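Local coordinates for aldehyde dehydrogenase family protein (Pseudomonas syringae pv. tomato, PDB 5IUV) that probably oxidises indole-3-acetaldehyde to the auxin indole-3-acetic acid, with NAD+ as the hydride acceptor, at residues A[7-12]-A[335-340]; A[251-256]-A[262-267]; A[313-318]-A[407-412]. All coordinates share one frame; numbering follows the deposited sequence.

Contact 1 (A[7-12]-A[335-340]); sequences ADWEQR and LDPATN
W9 sets the pyrrole side of its indole against L335 and P337, where the N-terminal helix 6-15 comes down on the loop that leads from helix 312-326 to helix 347-362. With CG beside the backbone N and anti to the carbonyl carbon (chi1 -74°), W9 brings CB and CD1 to the loop, while its six-membered ring extends away from it. W9 CB and L335 O are 3.6 Å apart, and W9 CD1 lies equally near that oxygen, which approaches the ring obliquely. P337 meets the indole at its edge: P337 CG lies close to the ring plane, 3.8 Å from W9 CD1 and 4.0 Å from W9 NE1. A rigid pyrrolidine suits this place, since its methylene abuts the indole rim while its fixed phi fits the second position of the type I turn from D336 to T339.

One residue on, E10 touches L335 with one methylene, E10 CG lying 4.0 Å from L335 CD1 where the side chains cross at a slant. Beyond CG the glutamate is extended (chi2 171°), which carries the carboxylate away from the leucine methyl. L335 is the loop's buried apolar side chain and also touches L103 and T106 of helix 98-109, while I113 and L117 of helix 113-134 pack on W9.

The loop keeps its own shape: D336 OD1 accepts from A338 N at 2.9 Å, an Asx turn, and T339 N bonds D336 O at 3.1 Å. The other oxygen, D336 OD2, makes a salt bridge to R6 at the start of the helix.

Across the two segments no hydrogen bond forms, and L335 O is buried without a polar partner. Cohesion between them therefore rests on dispersion and fit of shape, with the neighbouring R6-D336 pair adding an ionic tie between helix and loop.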
loop_
_atom_site.group_PDB
_atom_site.type_symbol
_atom_site.label_atom_id
_atom_site.label_comp_id
_atom_site.label_asym_id
_atom_site.label_seq_id
_atom_site.Cartn_x
_atom_site.Cartn_y
_atom_site.Cartn_z
ATOM N N ALA A 7 34.615 -38.228 1.001
ATOM C CA ALA A 7 35.211 -38.867 2.171
ATOM C C ALA A 7 35.039 -37.996 3.411
ATOM O O ALA A 7 34.773 -38.509 4.505
ATOM C CB ALA A 7 36.682 -39.157 1.926
ATOM N N ASP A 8 35.195 -36.684 3.236
ATOM C CA ASP A 8 34.942 -35.729 4.314
ATOM C C ASP A 8 33.518 -35.853 4.847
ATOM O O ASP A 8 33.301 -35.913 6.061
ATOM C CB ASP A 8 35.179 -34.291 3.848
ATOM C CG ASP A 8 36.643 -33.984 3.609
ATOM O OD1 ASP A 8 37.503 -34.628 4.247
ATOM O OD2 ASP A 8 36.927 -33.092 2.781
ATOM N N TRP A 9 32.548 -35.888 3.939
ATOM C CA TRP A 9 31.152 -35.956 4.353
ATOM C C TRP A 9 30.836 -37.289 5.014
ATOM O O TRP A 9 30.045 -37.352 5.957
ATOM C CB TRP A 9 30.220 -35.721 3.161
ATOM C CG TRP A 9 30.154 -34.290 2.711
ATOM C CD1 TRP A 9 30.536 -33.796 1.501
ATOM C CD2 TRP A 9 29.664 -33.172 3.465
ATOM N NE1 TRP A 9 30.320 -32.437 1.453
ATOM C CE2 TRP A 9 29.782 -32.032 2.647
ATOM C CE3 TRP A 9 29.136 -33.026 4.755
ATOM C CZ2 TRP A 9 29.392 -30.760 3.073
ATOM C CZ3 TRP A 9 28.746 -31.761 5.175
ATOM C CH2 TRP A 9 28.876 -30.648 4.337
ATOM N N GLU A 10 31.460 -38.359 4.527
ATOM C CA GLU A 10 31.251 -39.681 5.109
ATOM C C GLU A 10 31.787 -39.742 6.538
ATOM O O GLU A 10 31.161 -40.330 7.419
ATOM C CB GLU A 10 31.903 -40.760 4.241
ATOM C CG GLU A 10 31.134 -41.051 2.949
ATOM C CD GLU A 10 31.906 -41.952 1.997
ATOM O OE1 GLU A 10 33.140 -42.070 2.154
ATOM O OE2 GLU A 10 31.279 -42.538 1.091
ATOM N N GLN A 11 32.941 -39.126 6.765
ATOM C CA GLN A 11 33.507 -39.035 8.105
ATOM C C GLN A 11 32.604 -38.207 9.021
ATOM O O GLN A 11 32.309 -38.606 10.143
ATOM C CB GLN A 11 34.908 -38.429 8.046
ATOM C CG GLN A 11 35.577 -38.291 9.401
ATOM C CD GLN A 11 36.909 -37.588 9.303
ATOM O OE1 GLN A 11 37.165 -36.867 8.339
ATOM N NE2 GLN A 11 37.771 -37.798 10.294
ATOM N N ARG A 12 32.152 -37.058 8.534
ATOM C CA ARG A 12 31.269 -36.210 9.322
ATOM C C ARG A 12 29.970 -36.915 9.676
ATOM O O ARG A 12 29.488 -36.797 10.802
ATOM C CB ARG A 12 30.978 -34.909 8.582
ATOM C CG ARG A 12 32.126 -33.929 8.674
ATOM C CD ARG A 12 31.972 -32.783 7.704
ATOM N NE ARG A 12 33.006 -31.777 7.920
ATOM C CZ ARG A 12 32.797 -30.610 8.521
ATOM N NH1 ARG A 12 31.584 -30.294 8.959
ATOM N NH2 ARG A 12 33.798 -29.754 8.674
ATOM N N LEU A 335 25.967 -38.408 -0.365
ATOM C CA LEU A 335 27.079 -37.813 0.373
ATOM C C LEU A 335 28.226 -37.407 -0.540
ATOM O O LEU A 335 29.183 -36.776 -0.093
ATOM C CB LEU A 335 27.590 -38.776 1.445
ATOM C CG LEU A 335 26.626 -39.082 2.591
ATOM C CD1 LEU A 335 27.276 -40.031 3.582
ATOM C CD2 LEU A 335 26.210 -37.793 3.275
ATOM N N ASP A 336 28.140 -37.781 -1.814
ATOM C CA ASP A 336 29.120 -37.338 -2.805
ATOM C C ASP A 336 28.719 -35.946 -3.319
ATOM O O ASP A 336 27.599 -35.748 -3.778
ATOM C CB ASP A 336 29.221 -38.354 -3.954
ATOM C CG ASP A 336 30.412 -38.098 -4.870
ATOM O OD1 ASP A 336 30.704 -36.927 -5.185
ATOM O OD2 ASP A 336 31.059 -39.081 -5.283
ATOM N N PRO A 337 29.639 -34.970 -3.233
ATOM C CA PRO A 337 29.313 -33.589 -3.606
ATOM C C PRO A 337 28.998 -33.438 -5.090
ATOM O O PRO A 337 28.384 -32.450 -5.493
ATOM C CB PRO A 337 30.587 -32.812 -3.240
ATOM C CG PRO A 337 31.299 -33.681 -2.257
ATOM C CD PRO A 337 30.994 -35.082 -2.667
ATOM N N ALA A 338 29.415 -34.412 -5.889
ATOM C CA ALA A 338 29.211 -34.356 -7.334
ATOM C C ALA A 338 27.821 -34.861 -7.741
ATOM O O ALA A 338 27.355 -34.589 -8.848
ATOM C CB ALA A 338 30.295 -35.156 -8.046
ATOM N N THR A 339 27.167 -35.586 -6.838
ATOM C CA THR A 339 25.844 -36.149 -7.098
ATOM C C THR A 339 24.784 -35.057 -7.269
ATOM O O THR A 339 24.701 -34.137 -6.448
ATOM C CB THR A 339 25.421 -37.091 -5.955
ATOM O OG1 THR A 339 26.348 -38.177 -5.865
ATOM C CG2 THR A 339 24.028 -37.648 -6.192
ATOM N N ASN A 340 23.980 -35.148 -8.332
ATOM C CA ASN A 340 22.932 -34.149 -8.556
ATOM C C ASN A 340 21.512 -34.708 -8.443
ATOM O O ASN A 340 20.540 -33.956 -8.500
ATOM C CB ASN A 340 23.122 -33.448 -9.914
ATOM C CG ASN A 340 23.074 -34.400 -11.108
ATOM O OD1 ASN A 340 22.645 -35.549 -11.007
ATOM N ND2 ASN A 340 23.511 -33.903 -12.258
#

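Contact 2 (A[251-256]-A[262-267]); sequences QLMIYA and KRVWLE. With NAD (nicotinamide-adenine-dinucleotide), chain C.
L252, M253 and A256 pack on V264 and L266 inside a beta-alpha-beta unit of the Rossmann-like NAD-binding domain. Helix 246-258 runs back against strand 263-267; the axis of its 251-256 part is antiparallel to the strand's (176°), with a closest approach of 8.7 Å. The small methyl of A256 lets helix and strand come close: A256 CB is 3.5 Å from V264 CG2, a tight fit. V264's other branch, CG1, faces M253 and L252. The flexible M253 chain passes obliquely over L266, its CG 3.9 Å from L266 CD1. L252 CD1 meets L266 CD2, so leucine branches from both elements fill the layer.

Both elements extend to the cofactor. L252 CD2 lies 3.8 Å from C2A of the NAD adenine, and Y255 OH takes a weak hydrogen bond from N6A, with N1A near the edge of its ring. E267, the predicted active-site glutamate at the strand's end, has OE1 weakly bonded to the nicotinamide amide N7N at 3.4 Å.

Further out, N475 bonds the backbone of V264 and L266, and M253 and A256 of a second subunit pack on A256 and M253 respectively. K262 lays CG against A256 CB (3.7 Å), and its NZ bonds N260 OD1 and the backbone oxygens of A232 and H234.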
loop_
_atom_site.group_PDB
_atom_site.type_symbol
_atom_site.label_atom_id
_atom_site.label_comp_id
_atom_site.label_asym_id
_atom_site.label_seq_id
_atom_site.Cartn_x
_atom_site.Cartn_y
_atom_site.Cartn_z
ATOM N N GLN A 251 -8.485 -32.911 5.143
ATOM C CA GLN A 251 -8.818 -33.423 6.462
ATOM C C GLN A 251 -8.613 -32.363 7.542
ATOM O O GLN A 251 -9.297 -32.374 8.558
ATOM C CB GLN A 251 -7.978 -34.665 6.771
ATOM C CG GLN A 251 -8.373 -35.397 8.062
ATOM C CD GLN A 251 -9.802 -35.938 8.087
ATOM O OE1 GLN A 251 -10.584 -35.605 8.979
ATOM N NE2 GLN A 251 -10.130 -36.808 7.141
ATOM N N LEU A 252 -7.669 -31.449 7.326
ATOM C CA LEU A 252 -7.435 -30.374 8.296
ATOM C C LEU A 252 -8.623 -29.405 8.340
ATOM O O LEU A 252 -8.954 -28.868 9.392
ATOM C CB LEU A 252 -6.145 -29.598 7.980
ATOM C CG LEU A 252 -4.787 -30.319 7.994
ATOM C CD1 LEU A 252 -3.677 -29.315 8.259
ATOM C CD2 LEU A 252 -4.733 -31.464 9.002
ATOM N N MET A 253 -9.255 -29.172 7.199
ATOM C CA MET A 253 -10.452 -28.333 7.175
ATOM C C MET A 253 -11.563 -28.981 7.994
ATOM O O MET A 253 -12.301 -28.310 8.719
ATOM C CB MET A 253 -10.913 -28.097 5.742
ATOM C CG MET A 253 -9.905 -27.359 4.894
ATOM S SD MET A 253 -10.620 -26.726 3.369
ATOM C CE MET A 253 -11.579 -25.334 3.981
ATOM N N ILE A 254 -11.656 -30.300 7.890
ATOM C CA ILE A 254 -12.631 -31.051 8.661
ATOM C C ILE A 254 -12.314 -30.976 10.161
ATOM O O ILE A 254 -13.211 -30.722 10.973
ATOM C CB ILE A 254 -12.695 -32.518 8.191
ATOM C CG1 ILE A 254 -13.209 -32.571 6.747
ATOM C CG2 ILE A 254 -13.560 -33.348 9.136
ATOM C CD1 ILE A 254 -13.222 -33.947 6.127
ATOM N N TYR A 255 -11.045 -31.159 10.524
ATOM C CA TYR A 255 -10.630 -31.044 11.925
ATOM C C TYR A 255 -10.950 -29.675 12.521
ATOM O O TYR A 255 -11.361 -29.575 13.674
ATOM C CB TYR A 255 -9.130 -31.295 12.088
ATOM C CG TYR A 255 -8.649 -32.695 11.783
ATOM C CD1 TYR A 255 -9.459 -33.804 11.984
ATOM C CD2 TYR A 255 -7.362 -32.904 11.300
ATOM C CE1 TYR A 255 -8.995 -35.090 11.704
ATOM C CE2 TYR A 255 -6.891 -34.172 11.021
ATOM C CZ TYR A 255 -7.708 -35.263 11.225
ATOM O OH TYR A 255 -7.224 -36.525 10.939
ATOM N N ALA A 256 -10.733 -28.616 11.750
ATOM C CA ALA A 256 -11.027 -27.276 12.242
ATOM C C ALA A 256 -12.520 -27.124 12.503
ATOM O O ALA A 256 -12.929 -26.554 13.519
ATOM C CB ALA A 256 -10.552 -26.241 11.260
ATOM N N LYS A 262 -10.589 -23.016 13.957
ATOM C CA LYS A 262 -9.270 -22.402 13.794
ATOM C C LYS A 262 -9.048 -22.045 12.328
ATOM O O LYS A 262 -9.616 -22.689 11.447
ATOM C CB LYS A 262 -8.160 -23.341 14.291
ATOM C CG LYS A 262 -8.152 -24.720 13.635
ATOM C CD LYS A 262 -6.876 -25.507 13.980
ATOM C CE LYS A 262 -6.779 -25.810 15.473
ATOM N NZ LYS A 262 -7.955 -26.567 15.993
ATOM N N ARG A 263 -8.247 -21.011 12.060
ATOM C CA ARG A 263 -7.914 -20.678 10.676
ATOM C C ARG A 263 -7.069 -21.807 10.079
ATOM O O ARG A 263 -6.228 -22.391 10.759
ATOM C CB ARG A 263 -7.171 -19.339 10.577
ATOM C CG ARG A 263 -8.028 -18.114 10.865
ATOM C CD ARG A 263 -8.051 -17.760 12.347
ATOM N NE ARG A 263 -8.789 -16.521 12.573
ATOM C CZ ARG A 263 -10.078 -16.460 12.903
ATOM N NH1 ARG A 263 -10.782 -17.571 13.073
ATOM N NH2 ARG A 263 -10.660 -15.281 13.076
ATOM N N VAL A 264 -7.316 -22.121 8.813
ATOM C CA VAL A 264 -6.613 -23.201 8.130
ATOM C C VAL A 264 -6.002 -22.682 6.837
ATOM O O VAL A 264 -6.711 -22.165 5.980
ATOM C CB VAL A 264 -7.559 -24.383 7.807
ATOM C CG1 VAL A 264 -6.834 -25.464 7.013
ATOM C CG2 VAL A 264 -8.139 -24.962 9.079
ATOM N N TRP A 265 -4.687 -22.814 6.707
ATOM C CA TRP A 265 -3.987 -22.361 5.515
ATOM C C TRP A 265 -3.204 -23.524 4.931
ATOM O O TRP A 265 -2.394 -24.135 5.622
ATOM C CB TRP A 265 -3.048 -21.197 5.833
ATOM C CG TRP A 265 -3.728 -20.007 6.454
ATOM C CD1 TRP A 265 -3.776 -19.689 7.780
ATOM C CD2 TRP A 265 -4.448 -18.984 5.768
ATOM N NE1 TRP A 265 -4.480 -18.525 7.963
ATOM C CE2 TRP A 265 -4.906 -18.072 6.741
ATOM C CE3 TRP A 265 -4.745 -18.742 4.423
ATOM C CZ2 TRP A 265 -5.647 -16.942 6.412
ATOM C CZ3 TRP A 265 -5.481 -17.625 4.101
ATOM C CH2 TRP A 265 -5.924 -16.739 5.090
ATOM N N LEU A 266 -3.442 -23.814 3.655
ATOM C CA LEU A 266 -2.951 -25.045 3.044
ATOM C C LEU A 266 -2.054 -24.803 1.839
ATOM O O LEU A 266 -2.355 -23.971 0.984
ATOM C CB LEU A 266 -4.135 -25.920 2.612
ATOM C CG LEU A 266 -5.203 -26.153 3.684
ATOM C CD1 LEU A 266 -6.500 -26.695 3.084
ATOM C CD2 LEU A 266 -4.655 -27.090 4.746
ATOM N N GLU A 267 -0.962 -25.557 1.775
ATOM C CA GLU A 267 -0.124 -25.632 0.588
ATOM C C GLU A 267 -0.050 -27.104 0.209
ATOM O O GLU A 267 0.550 -27.892 0.927
ATOM C CB GLU A 267 1.270 -25.060 0.852
ATOM C CG GLU A 267 1.281 -23.602 1.299
ATOM C CD GLU A 267 1.677 -22.653 0.176
ATOM O OE1 GLU A 267 2.107 -23.149 -0.889
ATOM O OE2 GLU A 267 1.569 -21.422 0.362
HETATM P PA NAD C . 1.379 -35.648 3.857
HETATM O O1A NAD C . 0.098 -35.012 3.471
HETATM O O2A NAD C . 1.320 -37.160 3.941
HETATM O O5B NAD C . 1.880 -35.070 5.237
HETATM C C5B NAD C . 2.419 -33.748 5.446
HETATM C C4B NAD C . 2.535 -33.548 6.937
HETATM O O4B NAD C . 1.240 -33.755 7.540
HETATM C C3B NAD C . 3.505 -34.456 7.700
HETATM O O3B NAD C . 4.140 -33.745 8.757
HETATM C C2B NAD C . 2.585 -35.546 8.254
HETATM O O2B NAD C . 3.124 -36.172 9.415
HETATM C C1B NAD C . 1.332 -34.730 8.557
HETATM N N9A NAD C . 0.069 -35.461 8.613
HETATM C C8A NAD C . -0.244 -36.647 8.002
HETATM N N7A NAD C . -1.429 -37.115 8.311
HETATM C C5A NAD C . -1.947 -36.151 9.171
HETATM C C6A NAD C . -3.196 -36.027 9.813
HETATM N N6A NAD C . -4.165 -36.948 9.748
HETATM N N1A NAD C . -3.410 -34.915 10.556
HETATM C C2A NAD C . -2.430 -34.011 10.661
HETATM N N3A NAD C . -1.210 -34.028 10.115
HETATM C C4A NAD C . -1.033 -35.130 9.365
HETATM O O3 NAD C . 2.505 -35.249 2.785
HETATM P PN NAD C . 4.049 -35.645 2.593
HETATM O O1N NAD C . 4.064 -37.013 2.025
HETATM O O2N NAD C . 4.774 -35.382 3.857
HETATM O O5D NAD C . 4.560 -34.555 1.542
HETATM C C5D NAD C . 4.342 -34.692 0.121
HETATM C C4D NAD C . 3.229 -33.754 -0.276
HETATM O O4D NAD C . 3.604 -32.397 0.057
HETATM C C3D NAD C . 2.913 -33.719 -1.766
HETATM O O3D NAD C . 1.504 -33.778 -1.964
HETATM C C2D NAD C . 3.507 -32.370 -2.188
HETATM O O2D NAD C . 2.901 -31.740 -3.313
HETATM C C1D NAD C . 3.254 -31.497 -0.938
HETATM N N1N NAD C . 4.200 -30.302 -0.919
HETATM C C2N NAD C . 3.581 -29.042 -1.113
HETATM C C3N NAD C . 4.345 -27.887 -1.053
HETATM C C7N NAD C . 3.767 -26.520 -1.323
HETATM O O7N NAD C . 2.615 -26.416 -1.794
HETATM N N7N NAD C . 4.550 -25.483 -1.152
HETATM C C4N NAD C . 5.717 -28.000 -0.822
HETATM C C5N NAD C . 6.307 -29.250 -0.666
HETATM C C6N NAD C . 5.527 -30.393 -0.713
#

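Contact 3 (A[313-318]-A[407-412]); sequences SIKDRF and LSVLTF
V409 and T411 meet a single side chain of helix 312-326, that of K315, which reaches over strand 406-412 with its aliphatic length. Earlier in the strand, L407 leans on L308 of the adjoining strand 307-311. At V409 the contact begins: its CG1, anti to the backbone N (chi1 -179°), is 4.2 Å from K315 CE, a light touch by a beta-branched residue at home in a strand.

L410 points to the other side of the sheet, toward I421 of helix 415-423. This sheet belongs to the alpha/beta catalytic domain of the aldehyde dehydrogenase fold; strand 406-412 lies between strands 307-311 and 382-389, parallel to both, and helix 312-326 follows directly from the first of them.

On the strand side T411 has the larger share. Its CG2 sits against the methylenes of K315, 3.8 Å from K315 CD and 3.9 Å from K315 CE, the two side chains crossing at about a right angle. The lysine turns at chi2 (78°), which wraps its chain round that methyl. Threonine serves two needs here, because OG1 on its other branch hydrogen-bonds R312 NH2 at the start of the helix. Lysine likewise combines an apolar shaft with a charged end: NZ goes on to a salt bridge with D389 OD2 at the end of strand 382-389.

F412 again starts away from the helix, and its ring stacks edge-to-face with F277.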
loop_
_atom_site.group_PDB
_atom_site.type_symbol
_atom_site.label_atom_id
_atom_site.label_comp_id
_atom_site.label_asym_id
_atom_site.label_seq_id
_atom_site.Cartn_x
_atom_site.Cartn_y
_atom_site.Cartn_z
ATOM N N SER A 313 4.820 -28.560 -33.660
ATOM C CA SER A 313 5.774 -28.282 -34.730
ATOM C C SER A 313 7.248 -28.318 -34.290
ATOM O O SER A 313 8.136 -28.387 -35.135
ATOM C CB SER A 313 5.463 -26.923 -35.366
ATOM O OG SER A 313 5.502 -25.885 -34.402
ATOM N N ILE A 314 7.515 -28.263 -32.984
ATOM C CA ILE A 314 8.896 -28.376 -32.506
ATOM C C ILE A 314 9.136 -29.649 -31.694
ATOM O O ILE A 314 10.246 -29.888 -31.212
ATOM C CB ILE A 314 9.315 -27.166 -31.634
ATOM C CG1 ILE A 314 8.374 -27.006 -30.439
ATOM C CG2 ILE A 314 9.373 -25.894 -32.470
ATOM C CD1 ILE A 314 9.019 -26.347 -29.234
ATOM N N LYS A 315 8.096 -30.459 -31.547
ATOM C CA LYS A 315 8.152 -31.646 -30.700
ATOM C C LYS A 315 9.265 -32.618 -31.107
ATOM O O LYS A 315 10.016 -33.101 -30.256
ATOM C CB LYS A 315 6.794 -32.345 -30.718
ATOM C CG LYS A 315 6.834 -33.825 -30.409
ATOM C CD LYS A 315 6.977 -34.087 -28.932
ATOM C CE LYS A 315 6.413 -35.452 -28.588
ATOM N NZ LYS A 315 7.062 -36.548 -29.362
ATOM N N ASP A 316 9.382 -32.892 -32.404
ATOM C CA ASP A 316 10.369 -33.855 -32.886
ATOM C C ASP A 316 11.805 -33.385 -32.666
ATOM O O ASP A 316 12.711 -34.198 -32.491
ATOM C CB ASP A 316 10.142 -34.158 -34.371
ATOM C CG ASP A 316 8.925 -35.030 -34.609
ATOM O OD1 ASP A 316 8.503 -35.733 -33.666
ATOM O OD2 ASP A 316 8.396 -35.021 -35.741
ATOM N N ARG A 317 12.009 -32.076 -32.684
ATOM C CA ARG A 317 13.327 -31.517 -32.423
ATOM C C ARG A 317 13.575 -31.366 -30.920
ATOM O O ARG A 317 14.688 -31.578 -30.446
ATOM C CB ARG A 317 13.485 -30.159 -33.122
ATOM C CG ARG A 317 14.831 -29.496 -32.872
ATOM C CD ARG A 317 14.798 -27.996 -33.147
ATOM N NE ARG A 317 15.970 -27.333 -32.578
ATOM C CZ ARG A 317 16.139 -26.015 -32.532
ATOM N NH1 ARG A 317 15.209 -25.206 -33.021
ATOM N NH2 ARG A 317 17.238 -25.507 -31.989
ATOM N N PHE A 318 12.526 -31.016 -30.176
ATOM C CA PHE A 318 12.658 -30.645 -28.763
ATOM C C PHE A 318 12.794 -31.842 -27.826
ATOM O O PHE A 318 13.593 -31.807 -26.891
ATOM C CB PHE A 318 11.461 -29.783 -28.331
ATOM C CG PHE A 318 11.593 -29.180 -26.951
ATOM C CD1 PHE A 318 12.623 -28.294 -26.658
ATOM C CD2 PHE A 318 10.664 -29.469 -25.962
ATOM C CE1 PHE A 318 12.739 -27.724 -25.395
ATOM C CE2 PHE A 318 10.771 -28.902 -24.693
ATOM C CZ PHE A 318 11.811 -28.032 -24.407
ATOM N N LEU A 407 8.282 -37.703 -15.944
ATOM C CA LEU A 407 7.759 -36.651 -16.817
ATOM C C LEU A 407 6.723 -37.168 -17.811
ATOM O O LEU A 407 6.918 -38.220 -18.432
ATOM C CB LEU A 407 8.909 -35.982 -17.580
ATOM C CG LEU A 407 8.588 -34.789 -18.487
ATOM C CD1 LEU A 407 7.995 -33.649 -17.679
ATOM C CD2 LEU A 407 9.836 -34.324 -19.221
ATOM N N SER A 408 5.626 -36.428 -17.961
ATOM C CA SER A 408 4.651 -36.705 -19.018
ATOM C C SER A 408 4.768 -35.664 -20.124
ATOM O O SER A 408 4.780 -34.462 -19.858
ATOM C CB SER A 408 3.223 -36.722 -18.467
ATOM O OG SER A 408 3.040 -37.800 -17.563
ATOM N N VAL A 409 4.857 -36.123 -21.366
ATOM C CA VAL A 409 5.000 -35.201 -22.490
ATOM C C VAL A 409 3.745 -35.170 -23.361
ATOM O O VAL A 409 3.336 -36.191 -23.913
ATOM C CB VAL A 409 6.211 -35.563 -23.366
ATOM C CG1 VAL A 409 6.339 -34.571 -24.520
ATOM C CG2 VAL A 409 7.484 -35.592 -22.525
ATOM N N LEU A 410 3.153 -33.983 -23.494
ATOM C CA LEU A 410 1.926 -33.808 -24.267
ATOM C C LEU A 410 2.150 -32.795 -25.385
ATOM O O LEU A 410 3.036 -31.942 -25.283
ATOM C CB LEU A 410 0.774 -33.345 -23.370
ATOM C CG LEU A 410 0.411 -34.140 -22.107
ATOM C CD1 LEU A 410 1.337 -33.832 -20.928
ATOM C CD2 LEU A 410 -1.052 -33.901 -21.726
ATOM N N THR A 411 1.354 -32.876 -26.449
ATOM C CA THR A 411 1.477 -31.904 -27.536
ATOM C C THR A 411 0.206 -31.079 -27.717
ATOM O O THR A 411 -0.869 -31.469 -27.265
ATOM C CB THR A 411 1.836 -32.581 -28.881
ATOM O OG1 THR A 411 0.927 -33.654 -29.153
ATOM C CG2 THR A 411 3.257 -33.123 -28.840
ATOM N N PHE A 412 0.355 -29.925 -28.362
ATOM C CA PHE A 412 -0.768 -29.051 -28.710
ATOM C C PHE A 412 -0.432 -28.316 -30.002
ATOM O O PHE A 412 0.733 -28.295 -30.414
ATOM C CB PHE A 412 -1.063 -28.051 -27.586
ATOM C CG PHE A 412 0.054 -27.066 -27.339
ATOM C CD1 PHE A 412 0.132 -25.880 -28.056
ATOM C CD2 PHE A 412 1.025 -27.327 -26.389
ATOM C CE1 PHE A 412 1.164 -24.980 -27.832
ATOM C CE2 PHE A 412 2.056 -26.427 -26.161
ATOM C CZ PHE A 412 2.124 -25.261 -26.881
#

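Contact 2 alone reaches the cofactor. The other two lie in peripheral parts of the chain, away from the annotated sites. The centres of contacts 1 and 2 are 40 Å apart, on opposite sides of the chain's centre, with nearest atoms about 23 Å apart. Contact 3 is centred 39 Å from contact 2, with nearest atoms about 21 Å apart, and 37 Å from contact 1, which it approaches to about 15 Å between nearest atoms. Along the chain, contact 2 is nested within the long loop closed by contact 1, whereas the segments of contacts 1 and 3 alternate (7-12, 313-318, 335-340, 407-412): helix 312-326, which opens contact 3, leads into the loop holding 335-340.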